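Local coordinates for Aar187cp (Eremothecium gossypii, PDB 3ZIL), which probably regulates sister-chromatid cohesion as the Wpl1 (Wapl-family) partner of cohesin, the chain being the helical Wap1 domain of the longer protein, at residues T17-Y20 / S21-D25; N52-D55 / L56-I60; R64-E67 / V68-C72; Y135-L138 / L139-K143. All blocks are in the same frame, centred on the assembly; numbering follows the deposited sequence.

All four contacts lie on one side of the centre of this all-helical Wap1 domain, and each is local, joining residues three to five apart along a helix or at its end. Interactions 2 and 3 share helix 54-72, their centres about 14 Å apart. Interaction 1, at the start of helix 20-27, leans on both: Tyr-20 OH probably hydrogen-bonds Asn-53 ND2 at 2.8 Å, tying it to interaction 2, and Asp-25 OD1 meets Arg-64 NH2 of interaction 3 in a salt bridge of 3.1 Å. Interaction 4, on helix 129-141, reaches interaction 2 through a probable hydrogen bond of 3.2 Å between Lys-141 NZ and Asn-52 OD1, but does not touch interactions 1 or 3.

Interaction 1 of 4, residues T17-Y20 / S21-D25; sequences TLKY and SEDLD
Ser-21 rests its CB 3.7 Å from Thr-17 O as the chain enters helix 20-27, an example of a helix N-terminus whose N-cap residue, Lys-19, contributes a backbone carbonyl rather than a capping side chain to the first turn. Next in order, Glu-22 offers CB to Leu-18 CD1 at 3.6 Å, an aliphatic touch between two exposed side chains. Asp-23 makes the first full helical bond: its N donates to Lys-19 O at 2.8 Å, with an N-H...O angle of 168°. The Asp-23 carboxylate also lies close to that carbonyl, because CG stands beside its own backbone N (chi1 -73°), yet OD1 and OD2 face Lys-19 O acceptor to acceptor and gain no bond there. OD2 instead lies at the edge of the Tyr-20 ring, near its plane, while the aliphatic CE of Lys-19 sits over the centre of one face. Leu-24 makes the next i to i+4 bond, N to Tyr-20 O, and its buried side chain packs on Tyr-59, Arg-64 and Val-68 of helix 54-72. Tyr-20 itself reaches Asn-53 and Asp-55 through its hydroxyl. Alongside the Leu-24 backbone bond, Leu-24 CG approaches the same Tyr-20 O to 3.3 Å.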
loop_
_atom_site.group_PDB
_atom_site.type_symbol
_atom_site.label_atom_id
_atom_site.label_comp_id
_atom_site.label_asym_id
_atom_site.label_seq_id
_atom_site.Cartn_x
_atom_site.Cartn_y
_atom_site.Cartn_z
ATOM N N THR A 17 30.795 21.299 -21.314
ATOM C CA THR A 17 32.192 21.798 -21.227
ATOM C C THR A 17 33.199 20.671 -20.878
ATOM O O THR A 17 32.807 19.540 -20.563
ATOM C CB THR A 17 32.317 22.959 -20.193
ATOM O OG1 THR A 17 31.841 22.528 -18.903
ATOM C CG2 THR A 17 31.576 24.255 -20.662
ATOM N N LEU A 18 34.492 20.977 -21.019
ATOM C CA LEU A 18 35.565 20.334 -20.256
ATOM C C LEU A 18 35.475 21.044 -18.902
ATOM O O LEU A 18 34.815 22.099 -18.780
ATOM C CB LEU A 18 36.960 20.559 -20.911
ATOM C CG LEU A 18 38.309 20.347 -20.154
ATOM C CD1 LEU A 18 38.725 18.883 -19.975
ATOM C CD2 LEU A 18 39.449 21.137 -20.784
ATOM N N LYS A 19 36.163 20.496 -17.901
ATOM C CA LYS A 19 35.901 20.806 -16.499
ATOM C C LYS A 19 35.010 19.627 -16.117
ATOM O O LYS A 19 35.515 18.679 -15.540
ATOM C CB LYS A 19 35.240 22.194 -16.269
ATOM C CG LYS A 19 34.553 22.433 -14.908
ATOM C CD LYS A 19 33.717 23.726 -14.896
ATOM C CE LYS A 19 32.786 23.865 -16.112
ATOM N NZ LYS A 19 32.374 25.253 -16.510
ATOM N N TYR A 20 33.729 19.630 -16.505
ATOM C CA TYR A 20 32.835 18.515 -16.115
ATOM C C TYR A 20 33.360 17.184 -16.634
ATOM O O TYR A 20 33.394 16.197 -15.922
ATOM C CB TYR A 20 31.407 18.751 -16.600
ATOM C CG TYR A 20 30.788 19.922 -15.937
ATOM C CD1 TYR A 20 31.101 20.253 -14.614
ATOM C CD2 TYR A 20 29.891 20.730 -16.629
ATOM C CE1 TYR A 20 30.530 21.361 -13.996
ATOM C CE2 TYR A 20 29.316 21.827 -16.017
ATOM C CZ TYR A 20 29.625 22.130 -14.700
ATOM O OH TYR A 20 29.044 23.252 -14.140
ATOM N N SER A 21 33.835 17.195 -17.868
ATOM C CA SER A 21 34.302 16.010 -18.519
ATOM C C SER A 21 35.554 15.433 -17.864
ATOM O O SER A 21 35.691 14.205 -17.680
ATOM C CB SER A 21 34.523 16.333 -19.991
ATOM O OG SER A 21 35.026 15.197 -20.629
ATOM N N GLU A 22 36.446 16.314 -17.455
ATOM C CA GLU A 22 37.686 15.872 -16.814
ATOM C C GLU A 22 37.395 15.493 -15.360
ATOM O O GLU A 22 37.892 14.479 -14.865
ATOM C CB GLU A 22 38.788 16.935 -16.969
ATOM C CG GLU A 22 39.746 17.079 -15.789
ATOM C CD GLU A 22 40.760 18.242 -15.966
ATOM O OE1 GLU A 22 40.346 19.454 -16.001
ATOM O OE2 GLU A 22 41.988 17.936 -16.039
ATOM N N ASP A 23 36.552 16.271 -14.700
ATOM C CA ASP A 23 36.069 15.921 -13.364
ATOM C C ASP A 23 35.494 14.513 -13.330
ATOM O O ASP A 23 35.686 13.810 -12.350
ATOM C CB ASP A 23 34.930 16.847 -12.926
ATOM C CG ASP A 23 35.394 18.235 -12.580
ATOM O OD1 ASP A 23 36.653 18.479 -12.550
ATOM O OD2 ASP A 23 34.469 19.060 -12.360
ATOM N N LEU A 24 34.754 14.133 -14.378
ATOM C CA LEU A 24 34.011 12.877 -14.379
ATOM C C LEU A 24 34.886 11.706 -14.662
ATOM O O LEU A 24 34.711 10.643 -14.050
ATOM C CB LEU A 24 32.885 12.905 -15.384
ATOM C CG LEU A 24 31.629 13.575 -14.865
ATOM C CD1 LEU A 24 30.492 13.140 -15.795
ATOM C CD2 LEU A 24 31.280 13.220 -13.423
ATOM N N ASP A 25 35.853 11.902 -15.566
ATOM C CA ASP A 25 36.910 10.899 -15.780
ATOM C C ASP A 25 37.599 10.599 -14.466
ATOM O O ASP A 25 37.969 9.492 -14.196
ATOM C CB ASP A 25 37.979 11.387 -16.763
ATOM C CG ASP A 25 37.432 11.614 -18.147
ATOM O OD1 ASP A 25 36.335 11.111 -18.453
ATOM O OD2 ASP A 25 38.075 12.327 -18.926
#

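Interaction 2 of 4, residues N52-D55 / L56-I60; sequences NNED and LCQYI
Asn-53 and Leu-56 meet at the N-terminus of helix 54-72, where Asn-53 is the N-cap. Leu-56 N donates to Asn-53 OD1 at 3.0 Å with an N-H...O angle of 152°; the donor stands well above the plane of the amide, 71° out of it, and so does not use a lone pair. A second, weak bond brings Asp-55 N to the same OD1, which thereby receives two of the amide hydrogens that the first turn leaves without a helical acceptor. The reach depends on Asn-53 CG lying anti to its backbone N (chi1 178°), which folds the amide back over the turn and lets ND2 lie 3.7 Å from Leu-56 CB. The main-chain carbonyl of Asn-53 is engaged as well: Cys-57 N donates to Asn-53 O at 3.2 Å, and Leu-56 N adds a weak bond to that oxygen. Gln-58 N to Glu-54 O, at 2.9 Å, and Tyr-59 N to Asp-55 O, at 3.0 Å, carry the regular pattern onward. Beyond the turn, Tyr-20 OH of helix 20-27 bonds both Asn-53 ND2 and Asp-55 OD2. The cap amide is thus held at both ends, its oxygen by backbone N-H groups and its nitrogen by a phenol, an arrangement that fixes its rotation and couples the start of this helix to its neighbour.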
loop_
_atom_site.group_PDB
_atom_site.type_symbol
_atom_site.label_atom_id
_atom_site.label_comp_id
_atom_site.label_asym_id
_atom_site.label_seq_id
_atom_site.Cartn_x
_atom_site.Cartn_y
_atom_site.Cartn_z
ATOM N N ASN A 52 24.925 20.234 -5.490
ATOM C CA ASN A 52 25.278 21.647 -5.510
ATOM C C ASN A 52 25.250 22.319 -6.915
ATOM O O ASN A 52 25.340 23.548 -7.027
ATOM C CB ASN A 52 26.668 21.831 -4.828
ATOM C CG ASN A 52 26.623 21.613 -3.295
ATOM O OD1 ASN A 52 25.549 21.597 -2.673
ATOM N ND2 ASN A 52 27.790 21.361 -2.692
ATOM N N ASN A 53 25.141 21.530 -7.991
ATOM C CA ASN A 53 25.377 22.067 -9.327
ATOM C C ASN A 53 24.447 21.410 -10.364
ATOM O O ASN A 53 24.710 20.296 -10.872
ATOM C CB ASN A 53 26.893 21.968 -9.693
ATOM C CG ASN A 53 27.178 22.471 -11.091
ATOM O OD1 ASN A 53 26.256 22.846 -11.795
ATOM N ND2 ASN A 53 28.435 22.460 -11.518
ATOM N N GLU A 54 23.321 22.084 -10.626
ATOM C CA GLU A 54 22.299 21.631 -11.567
ATOM C C GLU A 54 22.930 21.514 -12.970
ATOM O O GLU A 54 22.606 20.635 -13.761
ATOM C CB GLU A 54 21.093 22.614 -11.506
ATOM C CG GLU A 54 19.908 22.326 -12.426
ATOM C CD GLU A 54 19.221 20.986 -12.125
ATOM O OE1 GLU A 54 18.750 20.791 -10.987
ATOM O OE2 GLU A 54 19.155 20.105 -13.018
ATOM N N ASP A 55 23.900 22.376 -13.243
ATOM C CA ASP A 55 24.590 22.378 -14.546
ATOM C C ASP A 55 25.384 21.053 -14.751
ATOM O O ASP A 55 25.404 20.481 -15.830
ATOM C CB ASP A 55 25.480 23.631 -14.621
ATOM C CG ASP A 55 26.004 23.901 -15.993
ATOM O OD1 ASP A 55 25.240 23.790 -16.956
ATOM O OD2 ASP A 55 27.196 24.267 -16.127
ATOM N N LEU A 56 26.022 20.565 -13.701
ATOM C CA LEU A 56 26.729 19.255 -13.762
ATOM C C LEU A 56 25.695 18.136 -14.040
ATOM O O LEU A 56 25.905 17.256 -14.876
ATOM C CB LEU A 56 27.532 19.016 -12.443
ATOM C CG LEU A 56 27.982 17.587 -12.065
ATOM C CD1 LEU A 56 28.999 17.105 -13.104
ATOM C CD2 LEU A 56 28.495 17.417 -10.614
ATOM N N CYS A 57 24.554 18.230 -13.374
ATOM C CA CYS A 57 23.472 17.284 -13.573
ATOM C C CYS A 57 22.977 17.269 -15.023
ATOM O O CYS A 57 22.772 16.213 -15.574
ATOM C CB CYS A 57 22.306 17.513 -12.606
ATOM S SG CYS A 57 22.665 17.255 -10.842
ATOM N N GLN A 58 22.784 18.428 -15.633
ATOM C CA GLN A 58 22.323 18.532 -17.020
ATOM C C GLN A 58 23.345 17.914 -17.957
ATOM O O GLN A 58 23.028 17.048 -18.790
ATOM C CB GLN A 58 22.036 20.000 -17.372
ATOM C CG GLN A 58 20.665 20.490 -16.909
ATOM C CD GLN A 58 20.607 22.020 -16.735
ATOM O OE1 GLN A 58 21.158 22.580 -15.774
ATOM N NE2 GLN A 58 19.931 22.700 -17.664
ATOM N N TYR A 59 24.601 18.277 -17.723
ATOM C CA TYR A 59 25.723 17.699 -18.432
ATOM C C TYR A 59 25.710 16.151 -18.406
ATOM O O TYR A 59 25.724 15.483 -19.463
ATOM C CB TYR A 59 27.048 18.262 -17.900
ATOM C CG TYR A 59 28.209 17.614 -18.594
ATOM C CD1 TYR A 59 28.740 16.437 -18.089
ATOM C CD2 TYR A 59 28.743 18.135 -19.798
ATOM C CE1 TYR A 59 29.769 15.782 -18.721
ATOM C CE2 TYR A 59 29.809 17.489 -20.450
ATOM C CZ TYR A 59 30.299 16.284 -19.892
ATOM O OH TYR A 59 31.336 15.542 -20.416
ATOM N N ILE A 60 25.699 15.566 -17.208
ATOM C CA ILE A 60 25.597 14.091 -17.073
ATOM C C ILE A 60 24.447 13.551 -17.907
ATOM O O ILE A 60 24.570 12.567 -18.686
ATOM C CB ILE A 60 25.465 13.675 -15.580
ATOM C CG1 ILE A 60 26.758 14.001 -14.822
ATOM C CG2 ILE A 60 25.082 12.195 -15.455
ATOM C CD1 ILE A 60 26.570 14.013 -13.280
#

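Interaction 3 of 4, residues R64-E67 / V68-C72; sequences RHRE and VWEWC
Arg-66 and Glu-70, one turn apart on helix 54-72, form a long salt bridge: NH1 lies 3.7 Å from Glu-70 OE1, which sits at the edge of the guanidinium and near its plane. The two flat groups are turned 66° from each other, and beneath the charges the Arg-66 aliphatic chain lies against the carboxylate, with CG 3.8 Å from Glu-70 OE2. Glu-70 CG stands beside its own backbone N (chi1 -70°), directing the chain back over the preceding turn, where CG comes within 3.4 Å of Arg-66 O. Although the helix is kinked at Arg-66 and Glu-67, whose N atoms make no bond to the turn before, the next turn is regular: Glu-70 N donates to Arg-66 O at 3.0 Å and Val-68 N to Arg-64 O at 3.1 Å. Val-68 also packs CG2 against Arg-64 O at 3.5 Å. Within 64-67, Arg-64 NH2 gives Glu-67 OE1 a short salt bridge of 2.7 Å, on the syn side but tilted out of the carboxylate plane, while OE1 lies almost in the guanidinium plane; NE adds a weak bond.

Farther out, Arg-102 binds Glu-70 OE2 in a salt bridge and accepts from Trp-69 NE1 through its O, while Asp-25 shares Arg-64 NH2. Val-68 packs on Leu-24 of helix 20-27, and Trp-71 lies against Met-43 of helix 36-52, so two neighbouring helices flank helix 54-72 here.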
loop_
_atom_site.group_PDB
_atom_site.type_symbol
_atom_site.label_atom_id
_atom_site.label_comp_id
_atom_site.label_asym_id
_atom_site.label_seq_id
_atom_site.Cartn_x
_atom_site.Cartn_y
_atom_site.Cartn_z
ATOM N N ARG A 64 26.660 12.032 -20.553
ATOM C CA ARG A 64 27.311 10.884 -19.934
ATOM C C ARG A 64 26.407 10.019 -19.057
ATOM O O ARG A 64 26.865 9.429 -18.125
ATOM C CB ARG A 64 28.591 11.358 -19.192
ATOM C CG ARG A 64 29.471 12.060 -20.211
ATOM C CD ARG A 64 30.820 12.418 -19.658
ATOM N NE ARG A 64 31.584 11.238 -19.327
ATOM C CZ ARG A 64 32.816 11.285 -18.838
ATOM N NH1 ARG A 64 33.423 12.452 -18.627
ATOM N NH2 ARG A 64 33.424 10.165 -18.551
ATOM N N HIS A 65 25.111 9.986 -19.348
ATOM C CA HIS A 65 24.177 9.371 -18.464
ATOM C C HIS A 65 24.474 7.867 -18.302
ATOM O O HIS A 65 24.584 7.337 -17.177
ATOM C CB HIS A 65 22.771 9.633 -18.983
ATOM C CG HIS A 65 21.707 9.574 -17.915
ATOM N ND1 HIS A 65 20.387 9.801 -18.172
ATOM C CD2 HIS A 65 21.811 9.290 -16.525
ATOM C CE1 HIS A 65 19.693 9.680 -17.013
ATOM N NE2 HIS A 65 20.581 9.345 -16.010
ATOM N N ARG A 66 24.677 7.148 -19.398
ATOM C CA ARG A 66 24.934 5.715 -19.262
ATOM C C ARG A 66 26.227 5.389 -18.523
ATOM O O ARG A 66 26.242 4.462 -17.739
ATOM C CB ARG A 66 24.984 4.985 -20.605
ATOM C CG ARG A 66 25.708 3.634 -20.386
ATOM C CD ARG A 66 26.312 3.003 -21.602
ATOM N NE ARG A 66 27.248 3.848 -22.348
ATOM C CZ ARG A 66 28.550 3.843 -22.092
ATOM N NH1 ARG A 66 29.028 3.100 -21.092
ATOM N NH2 ARG A 66 29.362 4.586 -22.810
ATOM N N GLU A 67 27.308 6.141 -18.725
ATOM C CA GLU A 67 28.555 5.769 -18.048
ATOM C C GLU A 67 28.424 6.087 -16.521
ATOM O O GLU A 67 28.902 5.292 -15.664
ATOM C CB GLU A 67 29.757 6.559 -18.625
ATOM C CG GLU A 67 31.100 6.124 -18.078
ATOM C CD GLU A 67 32.244 7.081 -18.396
ATOM O OE1 GLU A 67 32.075 7.948 -19.280
ATOM O OE2 GLU A 67 33.315 6.974 -17.747
ATOM N N VAL A 68 27.826 7.254 -16.188
ATOM C CA VAL A 68 27.677 7.600 -14.756
ATOM C C VAL A 68 26.782 6.516 -14.049
ATOM O O VAL A 68 27.073 6.062 -12.951
ATOM C CB VAL A 68 27.140 9.080 -14.576
ATOM C CG1 VAL A 68 26.665 9.410 -13.145
ATOM C CG2 VAL A 68 28.228 10.031 -14.958
ATOM N N TRP A 69 25.709 6.090 -14.721
ATOM C CA TRP A 69 24.753 5.146 -14.139
ATOM C C TRP A 69 25.417 3.813 -13.949
ATOM O O TRP A 69 25.261 3.215 -12.907
ATOM C CB TRP A 69 23.537 4.975 -15.052
ATOM C CG TRP A 69 22.356 4.201 -14.443
ATOM C CD1 TRP A 69 22.101 2.812 -14.487
ATOM C CD2 TRP A 69 21.249 4.777 -13.655
ATOM N NE1 TRP A 69 20.943 2.492 -13.798
ATOM C CE2 TRP A 69 20.350 3.654 -13.315
ATOM C CE3 TRP A 69 20.890 6.081 -13.274
ATOM C CZ2 TRP A 69 19.177 3.856 -12.619
ATOM C CZ3 TRP A 69 19.686 6.280 -12.583
ATOM C CH2 TRP A 69 18.856 5.193 -12.256
ATOM N N GLU A 70 26.124 3.319 -14.974
ATOM C CA GLU A 70 26.740 1.975 -14.852
ATOM C C GLU A 70 27.834 1.997 -13.785
ATOM O O GLU A 70 28.043 0.997 -13.082
ATOM C CB GLU A 70 27.284 1.463 -16.194
ATOM C CG GLU A 70 26.170 1.107 -17.170
ATOM C CD GLU A 70 26.654 0.493 -18.502
ATOM O OE1 GLU A 70 27.871 0.456 -18.790
ATOM O OE2 GLU A 70 25.785 0.042 -19.276
ATOM N N TRP A 71 28.510 3.133 -13.666
ATOM C CA TRP A 71 29.487 3.320 -12.600
ATOM C C TRP A 71 28.823 3.304 -11.238
ATOM O O TRP A 71 29.239 2.501 -10.375
ATOM C CB TRP A 71 30.364 4.595 -12.803
ATOM C CG TRP A 71 31.425 4.696 -11.736
ATOM C CD1 TRP A 71 32.684 4.129 -11.752
ATOM C CD2 TRP A 71 31.305 5.330 -10.419
ATOM N NE1 TRP A 71 33.383 4.428 -10.586
ATOM C CE2 TRP A 71 32.608 5.161 -9.758
ATOM C CE3 TRP A 71 30.304 6.102 -9.781
ATOM C CZ2 TRP A 71 32.856 5.649 -8.482
ATOM C CZ3 TRP A 71 30.567 6.590 -8.503
ATOM C CH2 TRP A 71 31.813 6.369 -7.859
ATOM N N CYS A 72 27.755 4.099 -11.026
ATOM C CA CYS A 72 27.112 4.116 -9.712
ATOM C C CYS A 72 26.546 2.732 -9.352
ATOM O O CYS A 72 26.578 2.339 -8.198
ATOM C CB CYS A 72 25.977 5.167 -9.579
ATOM S SG CYS A 72 26.597 6.887 -9.784
#

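Interaction 4 of 4, residues Y135-L138 / L139-K143; sequences YQDL and LRKLK
The ring of Tyr-135 has Leu-139 CG over one face, 4.3 Å above its plane and offset toward the rim, in an i to i+4 contact near the C-terminus of helix 129-141. Leu-139 CD2 approaches Tyr-135 CE2 to 3.5 Å, and CD1 lies near CZ and OH. A second flat group, the Arg-140 guanidinium, lies back over the preceding turn, with Gln-136 O and Asp-137 CA both over one face and offset toward the rim. A bend at chi3 (-57°) helps fold the arginine this way, leaving NH1 3.6 Å from Gln-136 CB.

Apolar contact continues on the buried side, where Leu-138 CG and Leu-142 CG stand 4.0 Å apart; around them, Leu-138 packs on Leu-44 and Leu-48 of helix 36-52, and Leu-142 on Phe-89 of helix 81-93. The helical bonds change character as the helix ends. Leu-139 N and Arg-140 N make nearly straight bonds to Tyr-135 O and Gln-136 O, whereas Lys-141 N bonds Leu-138 O at 2.8 Å and only weakly Asp-137 O, a shift from i to i+4 toward i to i+3 bonding, with the donor standing well above the Leu-138 carbonyl plane.

On the polar side, Asp-137 OD1 serves two partners. A water donates to it and accepts from Arg-140 NE, bridging the carboxylate to the arginine. Lys-141, extended beyond CG and also bonded to Asn-52 OD1, sets NZ on the syn lone pair of Asp-137 OD1, 2.9 Å away.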
loop_
_atom_site.group_PDB
_atom_site.type_symbol
_atom_site.label_atom_id
_atom_site.label_comp_id
_atom_site.label_asym_id
_atom_site.label_seq_id
_atom_site.Cartn_x
_atom_site.Cartn_y
_atom_site.Cartn_z
ATOM N N TYR A 135 29.595 14.316 4.296
ATOM C CA TYR A 135 28.425 13.441 4.497
ATOM C C TYR A 135 27.283 14.139 5.232
ATOM O O TYR A 135 26.170 14.137 4.737
ATOM C CB TYR A 135 28.849 12.222 5.267
ATOM C CG TYR A 135 27.729 11.278 5.551
ATOM C CD1 TYR A 135 27.063 10.628 4.488
ATOM C CD2 TYR A 135 27.371 10.958 6.879
ATOM C CE1 TYR A 135 26.058 9.674 4.751
ATOM C CE2 TYR A 135 26.337 10.042 7.148
ATOM C CZ TYR A 135 25.675 9.403 6.068
ATOM O OH TYR A 135 24.641 8.481 6.312
ATOM N N GLN A 136 27.583 14.739 6.400
ATOM C CA GLN A 136 26.635 15.665 7.092
ATOM C C GLN A 136 26.045 16.713 6.177
ATOM O O GLN A 136 24.844 16.989 6.180
ATOM C CB GLN A 136 27.273 16.399 8.304
ATOM C CG GLN A 136 27.966 15.557 9.403
ATOM C CD GLN A 136 27.470 14.101 9.596
ATOM O OE1 GLN A 136 26.240 13.826 9.710
ATOM N NE2 GLN A 136 28.455 13.137 9.648
ATOM N N ASP A 137 26.893 17.338 5.399
ATOM C CA ASP A 137 26.429 18.381 4.504
ATOM C C ASP A 137 25.399 17.798 3.476
ATOM O O ASP A 137 24.268 18.341 3.271
ATOM C CB ASP A 137 27.672 18.980 3.884
ATOM C CG ASP A 137 27.409 19.935 2.730
ATOM O OD1 ASP A 137 26.253 20.226 2.343
ATOM O OD2 ASP A 137 28.430 20.401 2.175
ATOM N N LEU A 138 25.759 16.674 2.844
ATOM C CA LEU A 138 24.779 15.992 1.971
ATOM C C LEU A 138 23.453 15.605 2.637
ATOM O O LEU A 138 22.386 15.888 2.071
ATOM C CB LEU A 138 25.405 14.781 1.258
ATOM C CG LEU A 138 24.465 14.136 0.211
ATOM C CD1 LEU A 138 24.263 15.015 -1.049
ATOM C CD2 LEU A 138 25.067 12.783 -0.129
ATOM N N LEU A 139 23.537 14.942 3.798
ATOM C CA LEU A 139 22.404 14.548 4.592
ATOM C C LEU A 139 21.416 15.681 4.876
ATOM O O LEU A 139 20.211 15.487 4.718
ATOM C CB LEU A 139 22.873 13.930 5.930
ATOM C CG LEU A 139 22.684 12.488 6.375
ATOM C CD1 LEU A 139 22.820 11.447 5.289
ATOM C CD2 LEU A 139 23.599 12.189 7.582
ATOM N N ARG A 140 21.914 16.836 5.319
ATOM C CA ARG A 140 21.088 18.071 5.415
ATOM C C ARG A 140 20.371 18.452 4.124
ATOM O O ARG A 140 19.347 19.080 4.175
ATOM C CB ARG A 140 21.883 19.292 5.997
ATOM C CG ARG A 140 22.362 19.041 7.439
ATOM C CD ARG A 140 23.069 20.222 8.090
ATOM N NE ARG A 140 24.239 20.731 7.367
ATOM C CZ ARG A 140 25.515 20.434 7.675
ATOM N NH1 ARG A 140 25.785 19.622 8.689
ATOM N NH2 ARG A 140 26.534 20.949 6.981
ATOM N N LYS A 141 20.872 18.058 2.967
ATOM C CA LYS A 141 20.177 18.368 1.720
ATOM C C LYS A 141 19.280 17.279 1.104
ATOM O O LYS A 141 18.550 17.568 0.181
ATOM C CB LYS A 141 21.213 18.800 0.672
ATOM C CG LYS A 141 21.666 20.245 0.818
ATOM C CD LYS A 141 23.108 20.437 0.340
ATOM C CE LYS A 141 23.586 21.840 0.743
ATOM N NZ LYS A 141 25.016 21.936 0.414
ATOM N N LEU A 142 19.419 16.013 1.530
ATOM C CA LEU A 142 18.736 14.887 0.833
ATOM C C LEU A 142 17.263 14.920 1.167
ATOM O O LEU A 142 16.885 15.338 2.261
ATOM C CB LEU A 142 19.276 13.571 1.371
ATOM C CG LEU A 142 20.637 13.197 0.747
ATOM C CD1 LEU A 142 21.193 12.066 1.564
ATOM C CD2 LEU A 142 20.475 12.838 -0.767
ATOM N N LYS A 143 16.456 14.508 0.228
ATOM C CA LYS A 143 15.056 14.330 0.466
ATOM C C LYS A 143 14.781 13.346 1.634
ATOM O O LYS A 143 13.784 13.512 2.347
ATOM C CB LYS A 143 14.446 13.786 -0.820
ATOM C CG LYS A 143 12.914 13.734 -0.826
ATOM C CD LYS A 143 12.468 13.302 -2.221
ATOM C CE LYS A 143 13.019 14.250 -3.284
ATOM N NZ LYS A 143 12.615 13.889 -4.670
HETATM O O HOH W 1 24.315 21.197 4.158
#